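Local coordinates for protein ComZ (Thermus thermophilus, PDB 6QVI) that is a competence-associated, pilin-like protein that probably serves as a DNA receptor at the pilus tip during natural transformation, at residues A321-M331 with S342-L350. Residues are numbered along the deposited sequence; the frame is centred on the assembly and turned at random.
Sequences ATLSPSCLQAM and SVDCTFTRL
Cys327 and Cys345 join a short helix to an edge-near strand by a disulfide, a worked example of how one covalent link can fix a small helix against a sheet. The bond from Cys327 SG to Cys345 SG is 2.0 Å, with a chi3 of 99°, near the right angle usual for disulfides. Cys327 swings its SG anti to its backbone N (chi1 171°), which carries the sulfur across to the strand. Met331, extended beyond CG, lays its terminal CE 3.7 Å from Cys345 SG. Next to the bridge, Val343 straddles Ala330 with both methyls, CG1 and CG2 each 3.9 Å from Ala330 CB. At the far end, the Phe347 ring meets Ala321 and Leu323 obliquely: its CD2 lies 3.6 Å from Ala321 CB, while its CD1 is 4.2 Å from Leu323 CD2.

Further out, Asp344 ties back to its own strand. The bond from Thr346 N, 3.0 Å long and on the anti side of Asp344 OD1, closes an Asx turn; Thr346 OG1 adds a second to OD1 at 2.7 Å through the syn lone pair, so two donors hold the carboxylate. Behind the helical segment, Leu313 receives Met331 and Val315 receives Leu323, both from strand 312-317. Strand 343-348, meanwhile, pairs antiparallel with strands 354-355 and 357-360. The disulfide thus joins helix 325-329 to a strand of a mixed sheet, probably part of the region built around the beta-solenoid, well away from helix 12-40.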
ATOM      1  N   ALA A 321       8.808  23.107  24.413  1.00 79.68           N
ATOM      2  CA  ALA A 321       8.282  22.290  25.485  1.00 82.41           C
ATOM      3  C   ALA A 321       9.451  21.536  26.095  1.00 83.44           C
ATOM      4  O   ALA A 321      10.394  21.156  25.395  1.00 83.10           O
ATOM      5  CB  ALA A 321       7.200  21.327  24.981  1.00 85.88           C
ATOM      6  N   THR A 322       9.369  21.318  27.401  1.00 81.58           N
ATOM      7  CA  THR A 322      10.453  20.746  28.179  1.00 80.15           C
ATOM      8  C   THR A 322      10.427  19.229  28.161  1.00 84.51           C
ATOM      9  O   THR A 322       9.368  18.616  28.009  1.00 91.52           O
ATOM     10  CB  THR A 322      10.336  21.237  29.605  1.00 85.99           C
ATOM     11  OG1 THR A 322       9.127  20.705  30.165  1.00 88.67           O
ATOM     12  CG2 THR A 322      10.262  22.756  29.602  1.00 87.44           C
ATOM     13  N   LEU A 323      11.608  18.627  28.314  1.00 84.57           N
ATOM     14  CA  LEU A 323      11.754  17.182  28.446  1.00 85.11           C
ATOM     15  C   LEU A 323      12.246  16.800  29.836  1.00 98.39           C
ATOM     16  O   LEU A 323      12.828  17.613  30.562  1.00103.87           O
ATOM     17  CB  LEU A 323      12.729  16.625  27.405  1.00 80.84           C
ATOM     18  CG  LEU A 323      12.255  16.499  25.953  1.00 76.23           C
ATOM     19  CD1 LEU A 323      13.370  15.908  25.098  1.00 72.85           C
ATOM     20  CD2 LEU A 323      10.961  15.663  25.817  1.00 73.07           C
ATOM     21  N   SER A 324      12.001  15.538  30.203  1.00103.54           N
ATOM     22  CA  SER A 324      12.553  15.037  31.460  1.00107.83           C
ATOM     23  C   SER A 324      13.957  14.467  31.236  1.00107.54           C
ATOM     24  O   SER A 324      14.206  13.803  30.223  1.00106.10           O
ATOM     25  CB  SER A 324      11.645  13.964  32.066  1.00111.63           C
ATOM     26  OG  SER A 324      12.375  13.001  32.807  1.00113.00           O
ATOM     27  N   PRO A 325      14.885  14.711  32.163  1.00107.61           N
ATOM     28  CA  PRO A 325      16.234  14.129  32.013  1.00103.24           C
ATOM     29  C   PRO A 325      16.259  12.600  31.963  1.00102.72           C
ATOM     30  O   PRO A 325      17.181  12.031  31.368  1.00 93.23           O
ATOM     31  CB  PRO A 325      16.988  14.669  33.243  1.00 98.69           C
ATOM     32  CG  PRO A 325      16.147  15.802  33.783  1.00 96.49           C
ATOM     33  CD  PRO A 325      14.733  15.462  33.420  1.00103.84           C
ATOM     34  N   SER A 326      15.305  11.914  32.603  1.00111.53           N
ATOM     35  CA  SER A 326      15.163  10.469  32.421  1.00112.97           C
ATOM     36  C   SER A 326      15.174  10.111  30.936  1.00109.60           C
ATOM     37  O   SER A 326      15.816   9.137  30.518  1.00114.40           O
ATOM     38  CB  SER A 326      13.881   9.947  33.060  1.00116.37           C
ATOM     39  OG  SER A 326      12.740  10.614  32.552  1.00117.33           O
ATOM     40  N   CYS A 327      14.405  10.864  30.136  1.00 99.55           N
ATOM     41  CA  CYS A 327      14.294  10.570  28.713  1.00 90.85           C
ATOM     42  C   CYS A 327      15.665  10.620  28.046  1.00 78.82           C
ATOM     43  O   CYS A 327      16.076   9.670  27.366  1.00 75.53           O
ATOM     44  CB  CYS A 327      13.305  11.547  28.058  1.00 96.02           C
ATOM     45  SG  CYS A 327      13.243  11.470  26.234  1.00 97.74           S
ATOM     46  N   LEU A 328      16.382  11.735  28.213  1.00 74.54           N
ATOM     47  CA  LEU A 328      17.689  11.882  27.569  1.00 76.17           C
ATOM     48  C   LEU A 328      18.752  10.952  28.156  1.00 80.77           C
ATOM     49  O   LEU A 328      19.680  10.562  27.435  1.00 79.22           O
ATOM     50  CB  LEU A 328      18.148  13.344  27.602  1.00 77.87           C
ATOM     51  CG  LEU A 328      17.368  14.229  26.600  1.00 82.35           C
ATOM     52  CD1 LEU A 328      17.432  15.726  26.909  1.00 79.73           C
ATOM     53  CD2 LEU A 328      17.815  13.960  25.177  1.00 82.37           C
ATOM     54  N   GLN A 329      18.654  10.600  29.453  1.00 85.53           N
ATOM     55  CA  GLN A 329      19.581   9.624  30.024  1.00 87.74           C
ATOM     56  C   GLN A 329      19.531   8.308  29.246  1.00 88.38           C
ATOM     57  O   GLN A 329      20.566   7.683  28.998  1.00 94.44           O
ATOM     58  CB  GLN A 329      19.261   9.396  31.510  1.00 99.19           C
ATOM     59  CG  GLN A 329      19.738  10.471  32.547  1.00107.92           C
ATOM     60  CD  GLN A 329      21.120  10.158  33.192  1.00117.25           C
ATOM     61  OE1 GLN A 329      21.723   9.107  32.932  1.00125.40           O
ATOM     62  NE2 GLN A 329      21.608  11.070  34.048  1.00110.84           N
ATOM     63  N   ALA A 330      18.341   7.884  28.822  1.00 87.59           N
ATOM     64  CA  ALA A 330      18.202   6.563  28.217  1.00 85.76           C
ATOM     65  C   ALA A 330      18.986   6.412  26.908  1.00 80.64           C
ATOM     66  O   ALA A 330      19.268   5.276  26.495  1.00 73.07           O
ATOM     67  CB  ALA A 330      16.722   6.247  27.998  1.00 85.19           C
ATOM     68  N   MET A 331      19.288   7.492  26.232  1.00 77.08           N
ATOM     69  CA  MET A 331      19.933   7.358  24.954  1.00 76.05           C
ATOM     70  C   MET A 331      21.316   7.832  24.938  1.00 75.70           C
ATOM     71  O   MET A 331      21.884   8.007  23.896  1.00 70.81           O
ATOM     72  CB  MET A 331      19.179   8.166  23.941  1.00 76.95           C
ATOM     73  CG  MET A 331      17.713   8.131  24.218  1.00 84.14           C
ATOM     74  SD  MET A 331      16.858   9.085  23.020  1.00 81.47           S
ATOM     75  CE  MET A 331      15.288   9.136  23.825  1.00 87.95           C
ATOM     76  N   SER A 342      11.634   1.873  33.227  1.00101.41           N
ATOM     77  CA  SER A 342      10.712   2.772  32.554  1.00 96.90           C
ATOM     78  C   SER A 342      11.390   4.059  32.110  1.00 95.23           C
ATOM     79  O   SER A 342      12.259   4.617  32.797  1.00 94.61           O
ATOM     80  CB  SER A 342       9.528   3.121  33.462  1.00 94.64           C
ATOM     81  OG  SER A 342       8.754   1.971  33.772  1.00100.05           O
ATOM     82  N   VAL A 343      10.961   4.541  30.949  1.00 88.20           N
ATOM     83  CA  VAL A 343      11.502   5.750  30.353  1.00 88.15           C
ATOM     84  C   VAL A 343      10.326   6.594  29.897  1.00 91.60           C
ATOM     85  O   VAL A 343       9.443   6.100  29.185  1.00 98.42           O
ATOM     86  CB  VAL A 343      12.433   5.406  29.176  1.00 84.20           C
ATOM     87  CG1 VAL A 343      12.883   6.658  28.464  1.00 81.02           C
ATOM     88  CG2 VAL A 343      13.620   4.582  29.672  1.00 81.23           C
ATOM     89  N   ASP A 344      10.323   7.862  30.291  1.00 90.29           N
ATOM     90  CA  ASP A 344       9.227   8.775  29.988  1.00 93.42           C
ATOM     91  C   ASP A 344       9.769   9.863  29.059  1.00 93.94           C
ATOM     92  O   ASP A 344      10.364  10.848  29.509  1.00 97.04           O
ATOM     93  CB  ASP A 344       8.641   9.358  31.275  1.00 95.41           C
ATOM     94  CG  ASP A 344       7.384  10.207  31.034  1.00 95.62           C
ATOM     95  OD1 ASP A 344       7.070  10.523  29.869  1.00 93.92           O
ATOM     96  OD2 ASP A 344       6.712  10.577  32.024  1.00 98.54           O
ATOM     97  N   CYS A 345       9.558   9.701  27.758  1.00 90.97           N
ATOM     98  CA  CYS A 345       9.914  10.746  26.805  1.00 96.64           C
ATOM     99  C   CYS A 345       8.711  11.553  26.367  1.00 93.84           C
ATOM    100  O   CYS A 345       8.589  11.875  25.185  1.00 92.49           O
ATOM    101  CB  CYS A 345      10.612  10.173  25.581  1.00100.87           C
ATOM    102  SG  CYS A 345      12.291   9.700  25.893  1.00106.35           S
ATOM    103  N   THR A 346       7.793  11.878  27.266  1.00 95.02           N
ATOM    104  CA  THR A 346       6.665  12.698  26.863  1.00 93.29           C
ATOM    105  C   THR A 346       6.862  14.141  27.299  1.00 94.57           C
ATOM    106  O   THR A 346       7.693  14.461  28.159  1.00101.84           O
ATOM    107  CB  THR A 346       5.346  12.155  27.411  1.00 94.87           C
ATOM    108  OG1 THR A 346       5.317  12.290  28.837  1.00103.32           O
ATOM    109  CG2 THR A 346       5.170  10.690  27.015  1.00 89.76           C
ATOM    110  N   PHE A 347       6.079  15.016  26.675  1.00 86.67           N
ATOM    111  CA  PHE A 347       6.070  16.432  26.995  1.00 88.55           C
ATOM    112  C   PHE A 347       4.646  16.924  26.784  1.00 95.67           C
ATOM    113  O   PHE A 347       3.851  16.295  26.076  1.00100.82           O
ATOM    114  CB  PHE A 347       7.057  17.226  26.130  1.00 85.17           C
ATOM    115  CG  PHE A 347       6.758  17.155  24.661  1.00 88.43           C
ATOM    116  CD1 PHE A 347       7.306  16.151  23.878  1.00 87.45           C
ATOM    117  CD2 PHE A 347       5.904  18.086  24.061  1.00 91.02           C
ATOM    118  CE1 PHE A 347       7.022  16.077  22.509  1.00 87.04           C
ATOM    119  CE2 PHE A 347       5.611  18.015  22.704  1.00 88.10           C
ATOM    120  CZ  PHE A 347       6.173  17.010  21.926  1.00 89.97           C
ATOM    121  N   THR A 348       4.309  18.076  27.334  1.00 91.48           N
ATOM    122  CA  THR A 348       2.969  18.580  27.163  1.00 92.24           C
ATOM    123  C   THR A 348       2.974  19.845  26.386  1.00 92.98           C
ATOM    124  O   THR A 348       3.712  20.749  26.689  1.00 86.01           O
ATOM    125  CB  THR A 348       2.383  18.965  28.485  1.00 99.40           C
ATOM    126  OG1 THR A 348       3.177  20.022  29.009  1.00103.57           O
ATOM    127  CG2 THR A 348       2.440  17.807  29.412  1.00103.19           C
ATOM    128  N   ARG A 349       2.093  19.920  25.411  1.00 99.58           N
ATOM    129  CA  ARG A 349       2.004  21.087  24.576  1.00108.49           C
ATOM    130  C   ARG A 349       1.265  22.229  25.215  1.00121.40           C
ATOM    131  O   ARG A 349       0.720  22.138  26.299  1.00124.18           O
ATOM    132  CB  ARG A 349       1.292  20.754  23.279  1.00105.48           C
ATOM    133  CG  ARG A 349       1.911  19.616  22.516  1.00103.42           C
ATOM    134  CD  ARG A 349       1.745  19.788  21.022  1.00104.28           C
ATOM    135  NE  ARG A 349       2.179  18.588  20.339  1.00105.90           N
ATOM    136  CZ  ARG A 349       1.761  17.380  20.669  1.00111.14           C
ATOM    137  NH1 ARG A 349       0.898  17.236  21.649  1.00115.90           N
ATOM    138  NH2 ARG A 349       2.196  16.323  20.020  1.00107.04           N
ATOM    139  N   LEU A 350       1.242  23.313  24.469  1.00128.43           N
ATOM    140  CA  LEU A 350       0.588  24.541  24.834  1.00140.37           C
ATOM    141  C   LEU A 350      -0.834  24.254  25.220  1.00150.56           C
ATOM    142  O   LEU A 350      -1.264  24.593  26.304  1.00153.70           O
ATOM    143  CB  LEU A 350       0.597  25.470  23.627  1.00141.39           C
ATOM    144  CG  LEU A 350       1.380  24.948  22.410  1.00140.21           C
ATOM    145  CD1 LEU A 350       1.270  25.849  21.189  1.00145.19           C
ATOM    146  CD2 LEU A 350       2.840  24.705  22.760  1.00130.43           C
TER